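Local atomic coordinates of serine repeat antigen 5 (Plasmodium falciparum, PDB entry 6X42), a protein that belongs to the papain family of cysteine proteases and resembles a protease zymogen, but is probably a pseudoenzyme of the malaria parasite. Residues Thr64-Met68 against Lys69-Pro73; Glu95-Ser98 against Pro99-Leu103; Lys180-Val183 against Met184-Ser188; Asn244-Gly247 against Pro248-Asp252. All coordinates share one frame; numbering follows the deposited sequence.

Contact 1 (Thr64-Met68 against Lys69-Pro73); sequences TIRCM and KGYEP
A Schellman motif ends the long helix 53-68 here, with R66 and Y71 joined both by its outer, 6→1 bond and by their side chains. The Y71 amide reaches back to R66 O (N to O 3.0 Å), while the amide of G70, the C' residue with positive phi, donates to C67 O at 3.0 Å. In this second bond G70 N lies above the carbonyl plane, off the lone pairs. One residue earlier, K69 N still makes the last regular helical bond, to I65 O, and adds only a weak one to R66 O. The turn thus gives the carbonyls of R66 and C67 donors where the helix stops.

Side chains add to it. R66 leaves the helix with CG beside its own backbone N, then bends at chi3 (56°), which swings the guanidinium across the Y71 side chain at about a right angle. The contact is an off-centre cation-pi pair: R66 CZ lies 4.5 Å from the ring centroid, the two planes are 32° apart, and NH2 approaches Y71 CB at 3.7 Å. The same ring meets R66 O at its edge, CD1 coming to 3.4 Å from that oxygen, so one residue touches the tyrosine through both its face and its rim. Y71 OH bonds to the carbonyl of P282, and G70 O to the side chain of N284, which fasten the turn to the C-terminal tail; C67 is tied to C38 by a disulfide. A water donates to both C67 O and Y71 O, 3.2 Å from the former and 2.9 Å from the latter.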
ATOM      1  N   THR A  64       5.939   6.480   1.306  1.00 15.12           N
ATOM      2  CA  THR A  64       6.782   6.479   0.104  1.00 15.20           C
ATOM      3  C   THR A  64       6.656   7.795  -0.647  1.00 16.22           C
ATOM      4  O   THR A  64       7.640   8.278  -1.209  1.00 17.90           O
ATOM      5  CB  THR A  64       6.551   5.266  -0.816  1.00 14.99           C
ATOM      6  OG1 THR A  64       5.264   5.307  -1.457  1.00 14.94           O
ATOM      7  CG2 THR A  64       6.680   3.945  -0.060  1.00 15.33           C
ATOM      8  N   ILE A  65       5.451   8.381  -0.676  1.00 16.56           N
ATOM      9  CA  ILE A  65       5.298   9.692  -1.291  1.00 17.38           C
ATOM     10  C   ILE A  65       6.197  10.699  -0.588  1.00 18.06           C
ATOM     11  O   ILE A  65       6.872  11.507  -1.240  1.00 19.52           O
ATOM     12  CB  ILE A  65       3.820  10.130  -1.285  1.00 17.13           C
ATOM     13  CG1 ILE A  65       3.006   9.309  -2.292  1.00 16.61           C
ATOM     14  CG2 ILE A  65       3.716  11.622  -1.550  1.00 19.30           C
ATOM     15  CD1 ILE A  65       1.500   9.405  -2.137  1.00 17.47           C
ATOM     16  N   ARG A  66       6.229  10.666   0.754  1.00 18.45           N
ATOM     17  CA  ARG A  66       7.116  11.552   1.510  1.00 18.92           C
ATOM     18  C   ARG A  66       8.580  11.301   1.166  1.00 20.49           C
ATOM     19  O   ARG A  66       9.348  12.250   0.975  1.00 21.74           O
ATOM     20  CB  ARG A  66       6.840  11.399   3.004  1.00 19.05           C
ATOM     21  CG  ARG A  66       5.548  12.107   3.448  1.00 20.98           C
ATOM     22  CD  ARG A  66       5.226  11.900   4.927  1.00 23.93           C
ATOM     23  NE  ARG A  66       6.346  12.321   5.762  1.00 27.73           N
ATOM     24  CZ  ARG A  66       6.606  13.583   6.096  1.00 31.25           C
ATOM     25  NH1 ARG A  66       5.800  14.559   5.700  1.00 33.93           N
ATOM     26  NH2 ARG A  66       7.677  13.871   6.817  1.00 32.91           N
ATOM     27  N   CYS A  67       8.976  10.035   1.019  1.00 19.73           N
ATOM     28  CA  CYS A  67      10.337   9.729   0.586  1.00 20.53           C
ATOM     29  C   CYS A  67      10.628  10.327  -0.787  1.00 20.98           C
ATOM     30  O   CYS A  67      11.693  10.919  -1.007  1.00 22.70           O
ATOM     31  CB  CYS A  67      10.552   8.216   0.528  1.00 21.23           C
ATOM     32  SG  CYS A  67      10.946   7.387   2.079  1.00 21.50           S
ATOM     33  N   MET A  68       9.695  10.183  -1.727  1.00 20.79           N
ATOM     34  CA  MET A  68       9.908  10.709  -3.070  1.00 22.24           C
ATOM     35  C   MET A  68      10.049  12.228  -3.063  1.00 24.28           C
ATOM     36  O   MET A  68      10.693  12.783  -3.959  1.00 27.02           O
ATOM     37  CB  MET A  68       8.738  10.313  -3.981  1.00 22.58           C
ATOM     38  CG  MET A  68       8.601   8.826  -4.370  1.00 22.73           C
ATOM     39  SD  MET A  68      10.103   7.931  -4.805  1.00 24.75           S
ATOM     40  CE  MET A  68      10.440   8.585  -6.428  1.00 25.53           C
ATOM     41  N   LYS A  69       9.459  12.914  -2.079  1.00 25.13           N
ATOM     42  CA  LYS A  69       9.534  14.369  -1.966  1.00 28.19           C
ATOM     43  C   LYS A  69      10.696  14.835  -1.086  1.00 28.72           C
ATOM     44  O   LYS A  69      10.819  16.035  -0.821  1.00 29.93           O
ATOM     45  CB  LYS A  69       8.196  14.934  -1.457  1.00 31.43           C
ATOM     46  CG  LYS A  69       6.993  14.792  -2.436  1.00 34.38           C
ATOM     47  CD  LYS A  69       7.367  15.115  -3.890  1.00 40.42           C
ATOM     48  CE  LYS A  69       6.193  15.077  -4.878  1.00 43.73           C
ATOM     49  NZ  LYS A  69       6.314  13.920  -5.812  1.00 45.18           N
ATOM     50  N   GLY A  70      11.555  13.919  -0.650  1.00 27.99           N
ATOM     51  CA  GLY A  70      12.780  14.270   0.038  1.00 28.03           C
ATOM     52  C   GLY A  70      12.727  14.264   1.551  1.00 28.31           C
ATOM     53  O   GLY A  70      13.685  14.725   2.189  1.00 29.25           O
ATOM     54  N   TYR A  71      11.650  13.772   2.146  1.00 27.12           N
ATOM     55  CA  TYR A  71      11.537  13.699   3.594  1.00 27.53           C
ATOM     56  C   TYR A  71      12.185  12.422   4.129  1.00 27.63           C
ATOM     57  O   TYR A  71      12.434  11.464   3.397  1.00 28.30           O
ATOM     58  CB  TYR A  71      10.068  13.772   4.022  1.00 28.49           C
ATOM     59  CG  TYR A  71       9.425  15.096   3.674  1.00 29.28           C
ATOM     60  CD1 TYR A  71       8.769  15.271   2.461  1.00 29.89           C
ATOM     61  CD2 TYR A  71       9.492  16.176   4.549  1.00 31.74           C
ATOM     62  CE1 TYR A  71       8.200  16.483   2.128  1.00 31.72           C
ATOM     63  CE2 TYR A  71       8.919  17.387   4.228  1.00 33.63           C
ATOM     64  CZ  TYR A  71       8.272  17.540   3.019  1.00 34.60           C
ATOM     65  OH  TYR A  71       7.706  18.761   2.708  1.00 37.53           O
ATOM     66  N   GLU A  72      12.467  12.432   5.432  1.00 28.31           N
ATOM     67  CA  GLU A  72      13.030  11.268   6.093  1.00 29.17           C
ATOM     68  C   GLU A  72      12.026  10.114   6.098  1.00 25.41           C
ATOM     69  O   GLU A  72      10.814  10.333   5.997  1.00 25.13           O
ATOM     70  CB  GLU A  72      13.345  11.621   7.544  1.00 34.64           C
ATOM     71  CG  GLU A  72      14.563  12.520   7.753  1.00 40.59           C
ATOM     72  CD  GLU A  72      15.820  11.954   7.137  1.00 47.30           C
ATOM     73  OE1 GLU A  72      16.390  12.620   6.243  1.00 50.86           O
ATOM     74  OE2 GLU A  72      16.231  10.842   7.535  1.00 49.45           O
ATOM     75  N   PRO A  73      12.507   8.854   6.247  1.00 23.73           N
ATOM     76  CA  PRO A  73      11.600   7.689   6.313  1.00 23.44           C
ATOM     77  C   PRO A  73      10.975   7.491   7.694  1.00 23.34           C
ATOM     78  O   PRO A  73      11.170   6.475   8.367  1.00 27.29           O
ATOM     79  CB  PRO A  73      12.525   6.534   5.896  1.00 24.07           C
ATOM     80  CG  PRO A  73      13.887   6.958   6.352  1.00 25.56           C
ATOM     81  CD  PRO A  73      13.927   8.454   6.192  1.00 24.23           C
TER
HETATM   82  O   HOH W   1      14.100  11.073   1.075  1.00 44.32           O

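Contact 2 (Glu95-Ser98 against Pro99-Leu103); sequences EGSS and PMEFL
S97 OG donates to E101 OE1 over a very short 2.5 Å, OE1 accepting through its anti lone pair, on the side away from OE2. Two torsions make the meeting possible: E101 runs fully extended with CG trans to its backbone N (chi1 -175°), and S97 likewise holds OG trans to N, so the serine hydroxyl lies against the start of the glutamate chain, with OG 3.3 Å from E101 CB.

The next residue, S98, is the N-cap of helix 99-109. Its OG sits between its own backbone N and carbonyl carbon and accepts from E101 N at 3.1 Å, fairly straight at 157°. From the other end of the same residue, S98 O receives F102 N (3.1 Å) in the carbonyl plane, opening the helical bonding pattern. P99 is the first helical residue. Although the sequence has a glutamate three places after the cap, the reciprocal half of a capping box is not made: E101 OE1 is 5.0 Å from S98 N, and the carboxylate instead accepts from S97 OG.

Beyond the turn, E101 OE2 forms a salt bridge with R92, while P99 and F102 pack on helix 53-68. Flanked by a donating hydroxyl and an arginine, and close to the amino end of a helix, the E101 carboxylate is probably stabilised in its ionised form.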
ATOM      1  N   GLU A  95     -12.974  -5.591  12.168  1.00 17.05           N
ATOM      2  CA  GLU A  95     -13.474  -5.224  10.846  1.00 18.07           C
ATOM      3  C   GLU A  95     -12.585  -4.166  10.211  1.00 18.13           C
ATOM      4  O   GLU A  95     -12.423  -3.069  10.755  1.00 22.03           O
ATOM      5  CB  GLU A  95     -14.891  -4.663  10.952  1.00 19.92           C
ATOM      6  CG  GLU A  95     -15.906  -5.573  11.626  1.00 23.10           C
ATOM      7  CD  GLU A  95     -16.247  -6.811  10.819  1.00 26.26           C
ATOM      8  OE1 GLU A  95     -16.023  -6.812   9.592  1.00 28.01           O
ATOM      9  OE2 GLU A  95     -16.721  -7.801  11.430  1.00 27.77           O
ATOM     10  N   GLY A  96     -12.071  -4.456   9.046  1.00 17.93           N
ATOM     11  CA  GLY A  96     -11.276  -3.487   8.346  1.00 19.37           C
ATOM     12  C   GLY A  96     -12.131  -2.541   7.536  1.00 18.55           C
ATOM     13  O   GLY A  96     -13.274  -2.825   7.201  1.00 21.39           O
ATOM     14  N   SER A  97     -11.546  -1.409   7.191  1.00 17.07           N
ATOM     15  CA  SER A  97     -12.226  -0.356   6.447  1.00 16.19           C
ATOM     16  C   SER A  97     -11.563  -0.201   5.076  1.00 17.51           C
ATOM     17  O   SER A  97     -11.300  -1.222   4.423  1.00 19.94           O
ATOM     18  CB  SER A  97     -12.264   0.911   7.271  1.00 16.75           C
ATOM     19  OG  SER A  97     -13.030   1.874   6.582  1.00 17.98           O
ATOM     20  N   SER A  98     -11.277   1.011   4.623  1.00 15.86           N
ATOM     21  CA  SER A  98     -10.870   1.228   3.244  1.00 15.86           C
ATOM     22  C   SER A  98      -9.893   2.393   3.173  1.00 15.22           C
ATOM     23  O   SER A  98      -9.873   3.258   4.060  1.00 15.15           O
ATOM     24  CB  SER A  98     -12.079   1.564   2.369  1.00 16.87           C
ATOM     25  OG  SER A  98     -12.586   2.827   2.753  1.00 18.21           O
ATOM     26  N   PRO A  99      -9.131   2.491   2.083  1.00 15.50           N
ATOM     27  CA  PRO A  99      -8.323   3.699   1.855  1.00 15.91           C
ATOM     28  C   PRO A  99      -9.140   4.967   1.784  1.00 17.14           C
ATOM     29  O   PRO A  99      -8.651   6.030   2.176  1.00 17.44           O
ATOM     30  CB  PRO A  99      -7.602   3.405   0.530  1.00 17.09           C
ATOM     31  CG  PRO A  99      -7.537   1.919   0.500  1.00 15.73           C
ATOM     32  CD  PRO A  99      -8.836   1.442   1.100  1.00 15.45           C
ATOM     33  N   MET A 100     -10.379   4.876   1.297  1.00 17.70           N
ATOM     34  CA  MET A 100     -11.282   6.023   1.318  1.00 18.84           C
ATOM     35  C   MET A 100     -11.480   6.530   2.738  1.00 18.71           C
ATOM     36  O   MET A 100     -11.454   7.743   2.981  1.00 20.05           O
ATOM     37  CB  MET A 100     -12.606   5.611   0.664  0.59 20.18           C
ATOM     38  CG  MET A 100     -12.454   4.940  -0.736  0.59 20.40           C
ATOM     39  SD  MET A 100     -12.017   3.154  -0.876  0.59 19.01           S
ATOM     40  CE  MET A 100     -11.065   3.175  -2.388  0.59 20.54           C
ATOM     41  N   GLU A 101     -11.711   5.624   3.690  1.00 19.53           N
ATOM     42  CA  GLU A 101     -11.911   6.109   5.050  1.00 19.48           C
ATOM     43  C   GLU A 101     -10.611   6.664   5.625  1.00 17.46           C
ATOM     44  O   GLU A 101     -10.623   7.625   6.401  1.00 19.29           O
ATOM     45  CB  GLU A 101     -12.506   5.057   5.991  1.00 19.25           C
ATOM     46  CG  GLU A 101     -12.776   5.729   7.363  1.00 22.71           C
ATOM     47  CD  GLU A 101     -13.342   4.853   8.482  1.00 22.98           C
ATOM     48  OE1 GLU A 101     -13.485   3.623   8.335  1.00 22.59           O
ATOM     49  OE2 GLU A 101     -13.661   5.429   9.545  1.00 25.71           O
ATOM     50  N   PHE A 102      -9.479   6.062   5.267  1.00 17.44           N
ATOM     51  CA  PHE A 102      -8.188   6.581   5.704  1.00 15.99           C
ATOM     52  C   PHE A 102      -8.049   8.059   5.361  1.00 17.15           C
ATOM     53  O   PHE A 102      -7.667   8.880   6.209  1.00 17.62           O
ATOM     54  CB  PHE A 102      -7.080   5.733   5.083  1.00 17.65           C
ATOM     55  CG  PHE A 102      -5.706   6.145   5.475  1.00 16.42           C
ATOM     56  CD1 PHE A 102      -5.050   5.519   6.542  1.00 17.40           C
ATOM     57  CD2 PHE A 102      -5.021   7.103   4.749  1.00 18.57           C
ATOM     58  CE1 PHE A 102      -3.773   5.893   6.900  1.00 17.66           C
ATOM     59  CE2 PHE A 102      -3.740   7.468   5.098  1.00 18.53           C
ATOM     60  CZ  PHE A 102      -3.108   6.863   6.179  1.00 19.20           C
ATOM     61  N   LEU A 103      -8.371   8.428   4.124  1.00 17.53           N
ATOM     62  CA  LEU A 103      -8.270   9.835   3.765  1.00 17.74           C
ATOM     63  C   LEU A 103      -9.252  10.698   4.554  1.00 19.20           C
ATOM     64  O   LEU A 103      -8.942  11.840   4.905  1.00 21.37           O
ATOM     65  CB  LEU A 103      -8.508  10.014   2.273  1.00 19.52           C
ATOM     66  CG  LEU A 103      -7.407   9.492   1.365  1.00 19.83           C
ATOM     67  CD1 LEU A 103      -7.819   9.758  -0.068  1.00 22.50           C
ATOM     68  CD2 LEU A 103      -6.068  10.133   1.633  1.00 20.25           C
TER

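Contact 3 (Lys180-Val183 against Met184-Ser188); sequences KTEV and MNKGS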
ATOM      1  N   LYS A 180       2.996   0.566 -12.897  1.00 15.48           N
ATOM      2  CA  LYS A 180       4.427   0.835 -12.971  1.00 15.55           C
ATOM      3  C   LYS A 180       4.709   2.332 -12.864  1.00 15.93           C
ATOM      4  O   LYS A 180       5.619   2.758 -12.140  1.00 16.50           O
ATOM      5  CB  LYS A 180       5.023   0.286 -14.268  1.00 16.90           C
ATOM      6  CG  LYS A 180       5.136  -1.226 -14.347  1.00 16.98           C
ATOM      7  CD  LYS A 180       5.841  -1.633 -15.630  1.00 19.02           C
ATOM      8  CE  LYS A 180       6.228  -3.101 -15.648  1.00 20.71           C
ATOM      9  NZ  LYS A 180       7.054  -3.420 -16.867  1.00 23.77           N
ATOM     10  N   THR A 181       3.939   3.150 -13.593  1.00 16.18           N
ATOM     11  CA  THR A 181       4.130   4.597 -13.542  1.00 17.66           C
ATOM     12  C   THR A 181       3.969   5.148 -12.127  1.00 16.18           C
ATOM     13  O   THR A 181       4.765   5.987 -11.682  1.00 16.72           O
ATOM     14  CB  THR A 181       3.144   5.277 -14.487  1.00 21.21           C
ATOM     15  OG1 THR A 181       3.403   4.828 -15.825  1.00 24.38           O
ATOM     16  CG2 THR A 181       3.315   6.791 -14.443  1.00 23.37           C
ATOM     17  N   GLU A 182       2.952   4.677 -11.400  1.00 15.99           N
ATOM     18  CA  GLU A 182       2.714   5.163 -10.042  1.00 15.75           C
ATOM     19  C   GLU A 182       3.782   4.674  -9.071  1.00 15.65           C
ATOM     20  O   GLU A 182       4.195   5.415  -8.174  1.00 16.73           O
ATOM     21  CB  GLU A 182       1.316   4.775  -9.584  1.00 16.29           C
ATOM     22  CG  GLU A 182       0.208   5.353 -10.449  1.00 19.14           C
ATOM     23  CD  GLU A 182       0.146   6.859 -10.422  1.00 22.91           C
ATOM     24  OE1 GLU A 182       0.632   7.471  -9.448  1.00 23.59           O
ATOM     25  OE2 GLU A 182      -0.403   7.430 -11.382  1.00 27.82           O
ATOM     26  N   VAL A 183       4.241   3.431  -9.226  1.00 14.48           N
ATOM     27  CA  VAL A 183       5.342   2.947  -8.393  1.00 15.11           C
ATOM     28  C   VAL A 183       6.586   3.797  -8.624  1.00 15.25           C
ATOM     29  O   VAL A 183       7.267   4.198  -7.673  1.00 16.14           O
ATOM     30  CB  VAL A 183       5.589   1.449  -8.650  1.00 14.99           C
ATOM     31  CG1 VAL A 183       6.872   0.971  -7.962  1.00 16.30           C
ATOM     32  CG2 VAL A 183       4.400   0.618  -8.182  1.00 15.79           C
ATOM     33  N   MET A 184       6.881   4.113  -9.883  1.00 16.56           N
ATOM     34  CA  MET A 184       8.033   4.959 -10.180  0.66 18.58           C
ATOM     35  C   MET A 184       7.886   6.345  -9.563  1.00 17.70           C
ATOM     36  O   MET A 184       8.830   6.875  -8.973  1.00 20.33           O
ATOM     37  CB  MET A 184       8.199   5.087 -11.693  0.66 20.90           C
ATOM     38  CG  MET A 184       8.679   3.799 -12.323  0.66 23.19           C
ATOM     39  SD  MET A 184       8.941   3.893 -14.092  0.66 27.20           S
ATOM     40  CE  MET A 184      10.047   5.303 -14.192  0.66 27.10           C
ATOM     41  N   ASN A 185       6.701   6.948  -9.686  1.00 17.75           N
ATOM     42  CA  ASN A 185       6.534   8.345  -9.306  1.00 19.24           C
ATOM     43  C   ASN A 185       6.218   8.544  -7.829  1.00 18.47           C
ATOM     44  O   ASN A 185       6.703   9.517  -7.229  1.00 21.24           O
ATOM     45  CB  ASN A 185       5.423   8.975 -10.145  1.00 22.43           C
ATOM     46  CG  ASN A 185       5.817   9.171 -11.600  1.00 27.05           C
ATOM     47  OD1 ASN A 185       6.991   9.082 -11.978  1.00 30.93           O
ATOM     48  ND2 ASN A 185       4.824   9.399 -12.432  1.00 29.23           N
ATOM     49  N   LYS A 186       5.404   7.665  -7.236  1.00 17.33           N
ATOM     50  CA  LYS A 186       4.997   7.804  -5.844  1.00 17.59           C
ATOM     51  C   LYS A 186       5.686   6.834  -4.896  1.00 16.67           C
ATOM     52  O   LYS A 186       5.538   6.978  -3.674  1.00 17.49           O
ATOM     53  CB  LYS A 186       3.482   7.624  -5.725  1.00 17.05           C
ATOM     54  CG  LYS A 186       2.666   8.778  -6.325  1.00 18.94           C
ATOM     55  CD  LYS A 186       1.172   8.446  -6.430  1.00 19.98           C
ATOM     56  CE  LYS A 186       0.378   9.650  -6.820  1.00 21.73           C
ATOM     57  NZ  LYS A 186       0.444   9.884  -8.271  1.00 23.61           N
ATOM     58  N   GLY A 187       6.417   5.844  -5.420  1.00 15.63           N
ATOM     59  CA  GLY A 187       7.120   4.870  -4.617  1.00 16.42           C
ATOM     60  C   GLY A 187       6.339   3.607  -4.341  1.00 14.42           C
ATOM     61  O   GLY A 187       6.933   2.612  -3.886  1.00 15.76           O
ATOM     62  N   SER A 188       5.041   3.605  -4.610  1.00 14.03           N
ATOM     63  CA  SER A 188       4.185   2.469  -4.293  1.00 13.35           C
ATOM     64  C   SER A 188       2.793   2.764  -4.839  1.00 13.24           C
ATOM     65  O   SER A 188       2.461   3.914  -5.154  1.00 13.56           O
ATOM     66  CB  SER A 188       4.063   2.254  -2.784  1.00 13.30           C
ATOM     67  OG  SER A 188       3.441   3.378  -2.147  1.00 14.10           O
TER
HETATM   68  O   HOH W   2      -1.601   9.799 -10.808  1.00 53.52           O
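E182 and K186, one helical turn apart, lie side by side and point the same way, and their ends meet in a salt bridge with K186 NZ 2.7 Å from E182 OE1. E182 starts with CG beside its backbone N and bends once, at chi2 (-64°), which turns the carboxylate toward K186. The lysine stays extended as far as CE and turns only at its last torsion (chi4 81°), bringing NZ onto the syn lone pair of OE1. As it passes, its CD comes within 3.2 Å of the same oxygen. The other oxygen, OE2, accepts from a water at 2.7 Å, and that water also receives a weak bond from NZ.

T181 and N185 run alongside each other too, but through a methyl: T181 CG2 is 3.6 Å from N185 ND2, while the threonine hydroxyl bonds to K177 O. Beneath these pairs the helical bonds continue, K186 N to E182 O at 2.7 Å being the shortest. At the end, G187 takes positive phi and its N donates to V183 O (2.9 Å) from above the carbonyl plane.

R31 gathers the late carbonyls of V183 and M184. This last part of helix 172-186 packs against three elements: V183 on I223 and Y226 of strand 219-230, K186 on H61 and I65 of helix 53-68, and both E182 and K186 on I276 of strand 273-280.

Contact 4 (Asn244-Gly247 against Pro248-Asp252); sequences NSWG and PYWGD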
ATOM      1  N   ASN A 244       3.787  -6.789   2.485  1.00 11.75           N
ATOM      2  CA  ASN A 244       2.724  -7.145   3.419  1.00 11.55           C
ATOM      3  C   ASN A 244       3.039  -6.551   4.787  1.00 11.86           C
ATOM      4  O   ASN A 244       4.134  -6.037   5.016  1.00 13.23           O
ATOM      5  CB  ASN A 244       2.581  -8.670   3.478  1.00 12.16           C
ATOM      6  CG  ASN A 244       1.199  -9.146   3.886  1.00 12.69           C
ATOM      7  OD1 ASN A 244       0.318  -8.373   4.254  1.00 12.50           O
ATOM      8  ND2 ASN A 244       1.019 -10.460   3.821  1.00 14.58           N
ATOM      9  N   SER A 245       2.064  -6.638   5.695  1.00 11.72           N
ATOM     10  CA  SER A 245       2.137  -6.096   7.042  1.00 11.92           C
ATOM     11  C   SER A 245       1.963  -7.193   8.098  1.00 11.93           C
ATOM     12  O   SER A 245       1.290  -6.999   9.120  1.00 12.57           O
ATOM     13  CB  SER A 245       1.144  -4.953   7.248  1.00 13.07           C
ATOM     14  OG  SER A 245      -0.163  -5.300   6.842  1.00 13.39           O
ATOM     15  N   TRP A 246       2.585  -8.347   7.845  1.00 13.20           N
ATOM     16  CA  TRP A 246       2.544  -9.497   8.745  1.00 13.17           C
ATOM     17  C   TRP A 246       3.910  -9.748   9.369  1.00 13.28           C
ATOM     18  O   TRP A 246       4.205 -10.861   9.834  1.00 14.35           O
ATOM     19  CB  TRP A 246       2.000 -10.736   8.034  1.00 14.04           C
ATOM     20  CG  TRP A 246       0.546 -10.639   7.629  1.00 13.56           C
ATOM     21  CD1 TRP A 246      -0.357  -9.681   7.980  1.00 15.02           C
ATOM     22  CD2 TRP A 246      -0.158 -11.557   6.784  1.00 13.60           C
ATOM     23  NE1 TRP A 246      -1.572  -9.935   7.383  1.00 16.52           N
ATOM     24  CE2 TRP A 246      -1.478 -11.088   6.656  1.00 14.91           C
ATOM     25  CE3 TRP A 246       0.210 -12.732   6.115  1.00 15.91           C
ATOM     26  CZ2 TRP A 246      -2.428 -11.741   5.869  1.00 16.19           C
ATOM     27  CZ3 TRP A 246      -0.736 -13.380   5.357  1.00 16.03           C
ATOM     28  CH2 TRP A 246      -2.038 -12.882   5.234  1.00 17.01           C
ATOM     29  N   GLY A 247       4.736  -8.710   9.415  1.00 13.80           N
ATOM     30  CA  GLY A 247       6.034  -8.785  10.030  1.00 14.26           C
ATOM     31  C   GLY A 247       7.107  -9.288   9.092  1.00 14.37           C
ATOM     32  O   GLY A 247       6.838  -9.793   7.999  1.00 14.12           O
ATOM     33  N   PRO A 248       8.365  -9.149   9.518  1.00 14.61           N
ATOM     34  CA  PRO A 248       9.502  -9.454   8.639  1.00 14.87           C
ATOM     35  C   PRO A 248       9.863 -10.926   8.545  1.00 15.39           C
ATOM     36  O   PRO A 248      10.803 -11.265   7.820  1.00 17.69           O
ATOM     37  CB  PRO A 248      10.639  -8.655   9.274  1.00 17.08           C
ATOM     38  CG  PRO A 248      10.289  -8.649  10.752  1.00 17.70           C
ATOM     39  CD  PRO A 248       8.784  -8.504  10.771  1.00 16.84           C
ATOM     40  N   TYR A 249       9.146 -11.818   9.210  1.00 15.76           N
ATOM     41  CA  TYR A 249       9.367 -13.257   9.095  1.00 17.55           C
ATOM     42  C   TYR A 249       8.324 -13.938   8.221  1.00 17.91           C
ATOM     43  O   TYR A 249       8.427 -15.149   7.976  1.00 21.22           O
ATOM     44  CB  TYR A 249       9.493 -13.892  10.494  1.00 20.92           C
ATOM     45  CG  TYR A 249      10.540 -13.167  11.298  1.00 26.18           C
ATOM     46  CD1 TYR A 249      11.888 -13.348  11.044  1.00 28.14           C
ATOM     47  CD2 TYR A 249      10.177 -12.263  12.287  1.00 28.48           C
ATOM     48  CE1 TYR A 249      12.856 -12.644  11.792  1.00 30.18           C
ATOM     49  CE2 TYR A 249      11.101 -11.571  13.003  1.00 31.60           C
ATOM     50  CZ  TYR A 249      12.434 -11.751  12.754  1.00 32.14           C
ATOM     51  OH  TYR A 249      13.342 -11.046  13.510  1.00 37.01           O
ATOM     52  N   TRP A 250       7.358 -13.187   7.708  1.00 15.18           N
ATOM     53  CA  TRP A 250       6.360 -13.716   6.802  1.00 15.06           C
ATOM     54  C   TRP A 250       6.878 -13.598   5.370  1.00 15.33           C
ATOM     55  O   TRP A 250       7.457 -12.577   4.986  1.00 16.08           O
ATOM     56  CB  TRP A 250       5.029 -12.942   6.967  1.00 14.86           C
ATOM     57  CG  TRP A 250       4.035 -13.544   6.055  1.00 13.78           C
ATOM     58  CD1 TRP A 250       3.271 -14.646   6.287  1.00 14.01           C
ATOM     59  CD2 TRP A 250       3.780 -13.164   4.706  1.00 13.96           C
ATOM     60  NE1 TRP A 250       2.561 -14.977   5.182  1.00 13.91           N
ATOM     61  CE2 TRP A 250       2.858 -14.091   4.181  1.00 13.48           C
ATOM     62  CE3 TRP A 250       4.227 -12.118   3.889  1.00 14.31           C
ATOM     63  CZ2 TRP A 250       2.384 -14.018   2.879  1.00 13.66           C
ATOM     64  CZ3 TRP A 250       3.765 -12.060   2.596  1.00 14.69           C
ATOM     65  CH2 TRP A 250       2.848 -13.003   2.095  1.00 14.86           C
ATOM     66  N   GLY A 251       6.635 -14.626   4.565  1.00 16.34           N
ATOM     67  CA  GLY A 251       6.945 -14.525   3.134  1.00 17.48           C
ATOM     68  C   GLY A 251       8.438 -14.519   2.910  1.00 18.16           C
ATOM     69  O   GLY A 251       9.151 -15.399   3.398  1.00 23.95           O
ATOM     70  N   ASP A 252       8.923 -13.548   2.145  1.00 16.65           N
ATOM     71  CA  ASP A 252      10.350 -13.330   1.894  1.00 17.03           C
ATOM     72  C   ASP A 252      10.740 -12.013   2.576  1.00 15.73           C
ATOM     73  O   ASP A 252      10.633 -10.926   1.997  1.00 16.97           O
ATOM     74  CB  ASP A 252      10.602 -13.299   0.399  1.00 18.22           C
ATOM     75  CG  ASP A 252      12.067 -13.182   0.047  1.00 21.01           C
ATOM     76  OD1 ASP A 252      12.945 -13.281   0.931  1.00 21.83           O
ATOM     77  OD2 ASP A 252      12.340 -13.011  -1.156  1.00 22.97           O
TER
HETATM   78  O   HOH W   3       6.670 -11.999  10.691  1.00 19.63           O
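W250 sets CG trans to its backbone N (chi1 -178°) and W246 places its CG beside N (chi1 -67°), and these two choices bring the indoles together in the Asn-Ser-Trp-Gly loop of the papain fold. The pair is a T-shaped, edge-to-face stack: the six-membered ring of W246 directs its edge at the five-membered ring of W250, with centroids 4.8 Å apart and planes at 82°. W246 CE3 does the closest touching, 3.4 Å from W250 NE1.

N244 shares the face of W250 that W246 meets. Its amide stands perpendicular to that indole and sets ND2 over the benzene portion, 3.4 Å from W250 CZ3. The same ND2 also lies over one face of the W246 ring, offset toward the rim in both cases. N244 OD1 accepts from S245 N at 2.9 Å and bonds with H219 NE2. This Asn-His arrangement is consistent with the corresponding pair of the papain triad; the two tryptophans flank it as a second shell, W246 also meeting the ring of H219. V198 packs against both indoles.

The backbone reverses through a type I turn from G247 to W250, closed by a weak bond from W250 N to G247 O at 3.4 Å. A water links the residue before the turn to one within it, donating to W246 O at 2.8 Å and accepting from Y249 N at 2.9 Å.

How the contacts relate
The four contacts follow one another along the chain; each joins directly adjoining segments, and none nests in or crosses another. Contact 1 closes the turn after helix 53-68, contact 2 starts helix 99-109, contact 3 finishes helix 172-186 just before strand 189-193, and contact 4 shapes the loop between strands 236-243 and 255-259. Contacts 1 and 3 meet: T64 OG1 lies within probable hydrogen-bonding distance of S188 OG and K186 O, and M68 packs on the carbonyls of M184 and N185, so two helix ends abut. Contacts 2 and 4 stand apart, yet both reach helix 53-68, through S97, P99 and F102 in one and S245 in the other.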